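Local coordinates for putative cytoplasmic protein (Salmonella typhimurium LT2, PDB 2Q02) that is of unknown function but folds as a xylose isomerase-like TIM barrel that binds zinc and may have isomerase activity, at residues 25-28 with 29-33; 49-53 with 54-58. All blocks are in the same frame, centred on the assembly; numbering follows the deposited sequence.

Contact 1: 25-28 with 29-33; sequences FRLV and KRLEF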
ATOM      1  N   PHE A  25     -10.422 -10.902  -9.068  1.00 45.90           N
ATOM      2  CA  PHE A  25     -11.210 -11.256  -7.881  1.00 45.98           C
ATOM      3  C   PHE A  25     -11.406 -12.763  -7.771  1.00 45.56           C
ATOM      4  O   PHE A  25     -11.334 -13.317  -6.673  1.00 45.78           O
ATOM      5  CB  PHE A  25     -12.600 -10.575  -7.912  1.00 46.27           C
ATOM      6  CG  PHE A  25     -12.604  -9.092  -7.538  1.00 46.70           C
ATOM      7  CD1 PHE A  25     -11.438  -8.327  -7.509  1.00 44.35           C
ATOM      8  CD2 PHE A  25     -13.804  -8.458  -7.242  1.00 47.05           C
ATOM      9  CE1 PHE A  25     -11.476  -6.987  -7.173  1.00 43.32           C
ATOM     10  CE2 PHE A  25     -13.831  -7.112  -6.902  1.00 46.01           C
ATOM     11  CZ  PHE A  25     -12.669  -6.385  -6.874  1.00 43.22           C
ATOM     12  N   ARG A  26     -11.658 -13.410  -8.908  1.00 45.82           N
ATOM     13  CA  ARG A  26     -11.900 -14.858  -8.956  1.00 46.63           C
ATOM     14  C   ARG A  26     -10.636 -15.621  -8.516  1.00 45.76           C
ATOM     15  O   ARG A  26     -10.723 -16.618  -7.803  1.00 45.67           O
ATOM     16  CB  ARG A  26     -12.378 -15.295 -10.361  1.00 45.97           C
ATOM     17  CG  ARG A  26     -12.723 -16.785 -10.476  1.00 48.27           C
ATOM     18  CD  ARG A  26     -13.370 -17.146 -11.815  1.00 50.39           C
ATOM     19  NE  ARG A  26     -12.598 -16.628 -12.947  1.00 57.61           N
ATOM     20  CZ  ARG A  26     -13.092 -15.965 -14.000  1.00 58.77           C
ATOM     21  NH1 ARG A  26     -14.401 -15.743 -14.144  1.00 56.99           N
ATOM     22  NH2 ARG A  26     -12.254 -15.537 -14.946  1.00 58.57           N
ATOM     23  N   LEU A  27      -9.469 -15.124  -8.919  1.00 45.69           N
ATOM     24  CA  LEU A  27      -8.179 -15.709  -8.526  1.00 46.14           C
ATOM     25  C   LEU A  27      -7.966 -15.617  -7.013  1.00 45.91           C
ATOM     26  O   LEU A  27      -7.618 -16.618  -6.366  1.00 45.27           O
ATOM     27  CB  LEU A  27      -7.042 -15.008  -9.287  1.00 45.56           C
ATOM     28  CG  LEU A  27      -5.598 -15.450  -9.092  1.00 43.13           C
ATOM     29  CD1 LEU A  27      -4.817 -15.077 -10.330  1.00 41.55           C
ATOM     30  CD2 LEU A  27      -4.992 -14.823  -7.849  1.00 41.78           C
ATOM     31  N   VAL A  28      -8.191 -14.423  -6.458  1.00 45.94           N
ATOM     32  CA  VAL A  28      -8.024 -14.187  -5.021  1.00 45.56           C
ATOM     33  C   VAL A  28      -8.957 -15.097  -4.194  1.00 45.80           C
ATOM     34  O   VAL A  28      -8.552 -15.616  -3.151  1.00 45.87           O
ATOM     35  CB  VAL A  28      -8.251 -12.699  -4.666  1.00 46.15           C
ATOM     36  CG1 VAL A  28      -8.243 -12.479  -3.152  1.00 44.35           C
ATOM     37  CG2 VAL A  28      -7.203 -11.826  -5.331  1.00 44.67           C
ATOM     38  N   LYS A  29     -10.187 -15.312  -4.670  1.00 46.08           N
ATOM     39  CA  LYS A  29     -11.107 -16.256  -4.006  1.00 45.50           C
ATOM     40  C   LYS A  29     -10.615 -17.707  -4.147  1.00 45.96           C
ATOM     41  O   LYS A  29     -10.653 -18.452  -3.166  1.00 46.72           O
ATOM     42  CB  LYS A  29     -12.568 -16.089  -4.467  1.00 46.00           C
ATOM     43  CG  LYS A  29     -13.527 -17.250  -4.028  1.00 46.72           C
ATOM     44  CD  LYS A  29     -14.726 -16.761  -3.206  1.00 51.68           C
ATOM     45  CE  LYS A  29     -15.704 -17.904  -2.817  1.00 50.90           C
ATOM     46  NZ  LYS A  29     -16.382 -18.535  -3.999  1.00 44.61           N
ATOM     47  N   ARG A  30     -10.133 -18.103  -5.332  1.00 45.77           N
ATOM     48  CA  ARG A  30      -9.544 -19.437  -5.531  0.50 44.77           C
ATOM     49  C   ARG A  30      -8.418 -19.706  -4.515  1.00 45.66           C
ATOM     50  O   ARG A  30      -8.261 -20.828  -4.026  1.00 46.22           O
ATOM     51  CB  ARG A  30      -9.018 -19.619  -6.977  0.50 45.41           C
ATOM     52  CG  ARG A  30     -10.068 -20.062  -8.031  0.50 42.66           C
ATOM     53  CD  ARG A  30      -9.437 -20.365  -9.420  0.50 41.38           C
ATOM     54  NE  ARG A  30      -9.342 -19.162 -10.254  0.50 36.90           N
ATOM     55  CZ  ARG A  30      -8.218 -18.576 -10.676  0.50 32.81           C
ATOM     56  NH1 ARG A  30      -7.023 -19.066 -10.395  0.50 28.84           N
ATOM     57  NH2 ARG A  30      -8.296 -17.472 -11.400  0.50 28.09           N
ATOM     58  N   LEU A  31      -7.628 -18.679  -4.199  1.00 45.47           N
ATOM     59  CA  LEU A  31      -6.536 -18.793  -3.211  1.00 45.42           C
ATOM     60  C   LEU A  31      -7.005 -18.668  -1.756  1.00 45.70           C
ATOM     61  O   LEU A  31      -6.199 -18.738  -0.829  1.00 45.71           O
ATOM     62  CB  LEU A  31      -5.491 -17.715  -3.476  1.00 44.84           C
ATOM     63  CG  LEU A  31      -4.758 -17.867  -4.802  1.00 44.41           C
ATOM     64  CD1 LEU A  31      -3.854 -16.671  -5.056  1.00 44.65           C
ATOM     65  CD2 LEU A  31      -3.957 -19.167  -4.814  1.00 48.61           C
ATOM     66  N   GLU A  32      -8.302 -18.454  -1.575  1.00 46.17           N
ATOM     67  CA  GLU A  32      -8.942 -18.354  -0.262  1.00 46.19           C
ATOM     68  C   GLU A  32      -8.467 -17.175   0.582  1.00 46.43           C
ATOM     69  O   GLU A  32      -8.330 -17.310   1.797  1.00 45.87           O
ATOM     70  CB  GLU A  32      -8.813 -19.658   0.527  1.00 47.07           C
ATOM     71  CG  GLU A  32      -9.847 -20.700   0.148  1.00 47.98           C
ATOM     72  CD  GLU A  32      -9.614 -22.016   0.847  1.00 47.39           C
ATOM     73  OE1 GLU A  32      -8.558 -22.635   0.595  1.00 51.10           O
ATOM     74  OE2 GLU A  32     -10.485 -22.429   1.640  1.00 50.04           O
ATOM     75  N   PHE A  33      -8.196 -16.038  -0.061  1.00 46.29           N
ATOM     76  CA  PHE A  33      -8.025 -14.762   0.645  1.00 46.09           C
ATOM     77  C   PHE A  33      -9.298 -13.958   0.475  1.00 45.36           C
ATOM     78  O   PHE A  33     -10.093 -14.235  -0.405  1.00 44.79           O
ATOM     79  CB  PHE A  33      -6.805 -13.989   0.130  1.00 46.32           C
ATOM     80  CG  PHE A  33      -5.536 -14.758   0.271  1.00 47.42           C
ATOM     81  CD1 PHE A  33      -4.996 -14.986   1.534  1.00 48.54           C
ATOM     82  CD2 PHE A  33      -4.924 -15.333  -0.841  1.00 47.30           C
ATOM     83  CE1 PHE A  33      -3.841 -15.737   1.681  1.00 49.53           C
ATOM     84  CE2 PHE A  33      -3.768 -16.086  -0.701  1.00 47.44           C
ATOM     85  CZ  PHE A  33      -3.228 -16.288   0.559  1.00 47.46           C
TER

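Contact 2: 49-53 with 54-58; sequences DDLNY and NQVRN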
ATOM      1  N   ASP A  49     -11.756   0.039 -14.172  1.00 46.05           N
ATOM      2  CA  ASP A  49     -11.631  -0.115 -15.636  1.00 46.28           C
ATOM      3  C   ASP A  49     -12.847   0.504 -16.338  1.00 46.22           C
ATOM      4  O   ASP A  49     -13.179   1.663 -16.084  1.00 46.15           O
ATOM      5  CB  ASP A  49     -11.461  -1.582 -16.042  1.00 46.50           C
ATOM      6  CG  ASP A  49     -10.279  -2.233 -15.396  1.00 47.85           C
ATOM      7  OD1 ASP A  49      -9.335  -1.502 -15.019  1.00 49.00           O
ATOM      8  OD2 ASP A  49     -10.313  -3.480 -15.268  1.00 47.61           O
ATOM      9  N   ASP A  50     -13.506  -0.267 -17.199  1.00 46.13           N
ATOM     10  CA  ASP A  50     -14.738   0.155 -17.840  1.00 46.27           C
ATOM     11  C   ASP A  50     -16.013  -0.237 -17.065  1.00 46.13           C
ATOM     12  O   ASP A  50     -17.111  -0.046 -17.579  1.00 46.68           O
ATOM     13  CB  ASP A  50     -14.792  -0.405 -19.276  1.00 46.43           C
ATOM     14  CG  ASP A  50     -14.707  -1.948 -19.332  1.00 48.95           C
ATOM     15  OD1 ASP A  50     -14.333  -2.589 -18.312  1.00 47.16           O
ATOM     16  OD2 ASP A  50     -15.006  -2.517 -20.413  1.00 48.44           O
ATOM     17  N   LEU A  51     -15.889  -0.778 -15.852  1.00 45.28           N
ATOM     18  CA  LEU A  51     -17.078  -1.121 -15.050  1.00 45.33           C
ATOM     19  C   LEU A  51     -17.583   0.084 -14.264  1.00 45.64           C
ATOM     20  O   LEU A  51     -16.835   1.024 -13.993  1.00 45.97           O
ATOM     21  CB  LEU A  51     -16.809  -2.268 -14.059  1.00 44.68           C
ATOM     22  CG  LEU A  51     -16.417  -3.623 -14.663  1.00 44.89           C
ATOM     23  CD1 LEU A  51     -16.074  -4.625 -13.573  1.00 46.42           C
ATOM     24  CD2 LEU A  51     -17.504  -4.177 -15.569  1.00 42.84           C
ATOM     25  N   ASN A  52     -18.859   0.051 -13.893  1.00 45.22           N
ATOM     26  CA  ASN A  52     -19.403   1.053 -12.973  1.00 45.19           C
ATOM     27  C   ASN A  52     -19.264   0.583 -11.532  1.00 45.07           C
ATOM     28  O   ASN A  52     -18.829  -0.533 -11.282  1.00 44.81           O
ATOM     29  CB  ASN A  52     -20.853   1.439 -13.318  1.00 45.44           C
ATOM     30  CG  ASN A  52     -21.880   0.365 -12.965  1.00 45.91           C
ATOM     31  OD1 ASN A  52     -21.659  -0.489 -12.112  1.00 49.27           O
ATOM     32  ND2 ASN A  52     -23.027   0.435 -13.620  1.00 39.86           N
ATOM     33  N   TYR A  53     -19.629   1.438 -10.585  1.00 46.20           N
ATOM     34  CA  TYR A  53     -19.397   1.142  -9.161  1.00 46.32           C
ATOM     35  C   TYR A  53     -20.171  -0.077  -8.651  1.00 45.79           C
ATOM     36  O   TYR A  53     -19.636  -0.907  -7.903  1.00 45.96           O
ATOM     37  CB  TYR A  53     -19.788   2.341  -8.288  1.00 45.97           C
ATOM     38  CG  TYR A  53     -18.905   3.558  -8.411  1.00 46.65           C
ATOM     39  CD1 TYR A  53     -17.535   3.445  -8.682  1.00 45.16           C
ATOM     40  CD2 TYR A  53     -19.435   4.833  -8.219  1.00 45.57           C
ATOM     41  CE1 TYR A  53     -16.735   4.571  -8.792  1.00 43.69           C
ATOM     42  CE2 TYR A  53     -18.643   5.960  -8.314  1.00 43.61           C
ATOM     43  CZ  TYR A  53     -17.293   5.825  -8.602  1.00 45.06           C
ATOM     44  OH  TYR A  53     -16.504   6.949  -8.694  1.00 44.97           O
ATOM     45  N   ASN A  54     -21.432  -0.146  -9.044  1.00 45.16           N
ATOM     46  CA  ASN A  54     -22.315  -1.252  -8.702  1.00 46.29           C
ATOM     47  C   ASN A  54     -21.798  -2.614  -9.181  1.00 46.29           C
ATOM     48  O   ASN A  54     -21.860  -3.619  -8.460  1.00 46.28           O
ATOM     49  CB  ASN A  54     -23.682  -0.999  -9.345  1.00 46.84           C
ATOM     50  CG  ASN A  54     -24.826  -1.398  -8.459  1.00 48.73           C
ATOM     51  OD1 ASN A  54     -25.564  -2.340  -8.752  1.00 50.24           O
ATOM     52  ND2 ASN A  54     -24.989  -0.669  -7.359  1.00 51.53           N
ATOM     53  N   GLN A  55     -21.295  -2.638 -10.408  1.00 45.77           N
ATOM     54  CA  GLN A  55     -20.728  -3.846 -10.970  1.00 45.31           C
ATOM     55  C   GLN A  55     -19.569  -4.323 -10.090  1.00 45.65           C
ATOM     56  O   GLN A  55     -19.496  -5.498  -9.741  1.00 46.10           O
ATOM     57  CB  GLN A  55     -20.298  -3.603 -12.426  1.00 45.79           C
ATOM     58  CG  GLN A  55     -21.479  -3.451 -13.398  1.00 42.92           C
ATOM     59  CD  GLN A  55     -21.053  -3.043 -14.806  1.00 43.33           C
ATOM     60  OE1 GLN A  55     -20.608  -1.921 -15.048  1.00 38.61           O
ATOM     61  NE2 GLN A  55     -21.201  -3.960 -15.741  1.00 39.71           N
ATOM     62  N   VAL A  56     -18.705  -3.396  -9.693  1.00 45.59           N
ATOM     63  CA  VAL A  56     -17.520  -3.726  -8.904  1.00 45.71           C
ATOM     64  C   VAL A  56     -17.892  -4.183  -7.491  1.00 46.05           C
ATOM     65  O   VAL A  56     -17.287  -5.112  -6.957  1.00 45.38           O
ATOM     66  CB  VAL A  56     -16.555  -2.530  -8.847  1.00 45.44           C
ATOM     67  CG1 VAL A  56     -15.320  -2.851  -7.990  1.00 45.92           C
ATOM     68  CG2 VAL A  56     -16.118  -2.152 -10.240  1.00 48.11           C
ATOM     69  N   ARG A  57     -18.886  -3.526  -6.899  1.00 46.51           N
ATOM     70  CA  ARG A  57     -19.430  -3.937  -5.599  1.00 46.87           C
ATOM     71  C   ARG A  57     -19.971  -5.354  -5.648  1.00 45.89           C
ATOM     72  O   ARG A  57     -19.666  -6.163  -4.774  1.00 46.35           O
ATOM     73  CB  ARG A  57     -20.590  -3.035  -5.167  1.00 47.36           C
ATOM     74  CG  ARG A  57     -20.225  -1.773  -4.406  1.00 47.58           C
ATOM     75  CD  ARG A  57     -21.462  -1.258  -3.676  1.00 51.85           C
ATOM     76  NE  ARG A  57     -21.354   0.157  -3.317  1.00 64.40           N
ATOM     77  CZ  ARG A  57     -21.221   0.659  -2.079  1.00 69.98           C
ATOM     78  NH1 ARG A  57     -21.190  -0.118  -0.994  1.00 74.85           N
ATOM     79  NH2 ARG A  57     -21.128   1.975  -1.925  1.00 68.18           N
ATOM     80  N   ASN A  58     -20.784  -5.641  -6.664  1.00 45.55           N
ATOM     81  CA  ASN A  58     -21.367  -6.979  -6.844  1.00 45.62           C
ATOM     82  C   ASN A  58     -20.324  -8.065  -7.042  1.00 45.40           C
ATOM     83  O   ASN A  58     -20.497  -9.177  -6.535  1.00 45.33           O
ATOM     84  CB  ASN A  58     -22.343  -7.004  -8.022  1.00 44.99           C
ATOM     85  CG  ASN A  58     -23.568  -6.135  -7.781  1.00 47.92           C
ATOM     86  OD1 ASN A  58     -23.660  -5.423  -6.778  1.00 49.75           O
ATOM     87  ND2 ASN A  58     -24.512  -6.185  -8.704  1.00 46.05           N
TER

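Contact 1: 25-28 with 29-33
Leu27 in the last turn of helix 21-30 and Leu31 just beyond it run their side chains alongside each other, with CD2 of Leu27 3.5 Å from CD1 of Leu31. One residue further along, CG1 of Val28 packs at 3.9 Å against CB of Phe33, just past the helix end. This is the tight side: Val28 and Phe25 rest on strand 35-39, while Leu31 and Phe33 meet helix 256-271. The solvent side is looser and made of long polar chains. Arg26 and Arg30 run there with only a 4.1 Å approach between CG of Arg26 and NE of Arg30. In the Arg30 conformer described here the chain bends at chi3 (-88°) and folds back along the helix, and CA of Leu27 stands 3.4 Å from the guanidinium plane, displaced from its centre. A second conformer was modelled, so this placement is not unique.

The helix ends in a Schellman motif. Glu32 takes a positive phi of 64°, and Phe33 N reaches back to Val28 O (3.1 Å, N-H...O angle 159°) while Glu32 N bonds to Lys29 O at 2.8 Å. These two bonds use the carbonyls of Val28 and Lys29 as the chain turns toward strand 35-39. In this conformer, salt bridges from Arg30 to Glu256 and Glu260 may offset Arg26's nearby charge; the exposed flank probably relies on charge pairing with helix 256-271, the inner flank on apolar contact.

Contact 2: 49-53 with 54-58
The side-chain amides of Asn52 and Gln55 meet at the start of helix 53-62 with their planes turned 65° apart and their chains crossing at about a right angle, so they do not stack. Each uses its carbonyl oxygen on the other's backbone. OD1 of Asn52 accepts from Gln55 N at 2.8 Å, with the donor nearly in line with the side-chain C=O. In return OE1 of Gln55 accepts from Asn52 N at 2.9 Å; the hydrogen bond itself is nearly straight (N-H...O 175°), but the donor sits tilted from the carbonyl plane.

This reciprocal pair is a capping box, with Asn52 as N-cap. Asn52 CG stands between the backbone N and the carbonyl carbon (chi1 73°), and from there OD1 can reach forward over the first turn, also coming within 3.2 Å of CG of Gln55. Both backbone N-H groups of the box thus have partners supplied by side chains. The main-chain pattern then takes over, with Val56 N bonded to Asn52 O at 3.3 Å and Arg57 N to Tyr53 O at 2.9 Å.

Leu51, just before the cap, lies against the Gln55 end of the box. Its CD2 lies 3.7 Å from NE2 of Gln55, and its CB touches CG2 of Val56 at 3.9 Å. Such an apolar contact between the residue before an N-cap and the fourth helical residue is the hydrophobic staple arrangement. The loop leading in from strand 35-39 is tied by a salt bridge from Asp49 to Arg13, just after strand 9-12. Val56 also packs on Val97 of helix 81-97, the next helix round the barrel, and Tyr53 extends to the same helix, its OH hydrogen-bonded to Asp93.

Overall arrangement
From the N terminus, the chain leaves strand 9-12, runs through helix 21-30 and reaches contact 1, where that helix stops and the chain turns toward strand 35-39. After this strand and the loop behind it comes contact 2, at the start of helix 53-62. The two therefore follow in series, neither nested nor crossing, and both are local; neither closes a long loop. One finishes the first helix of the eight-stranded barrel and the other begins the second. Their centres lie 18 Å apart, yet they meet where CE2 of Phe25 packs 4.0 Å from Val56 O. Around the barrel, contact 1 leans on helix 256-271 and contact 2 on helix 81-97.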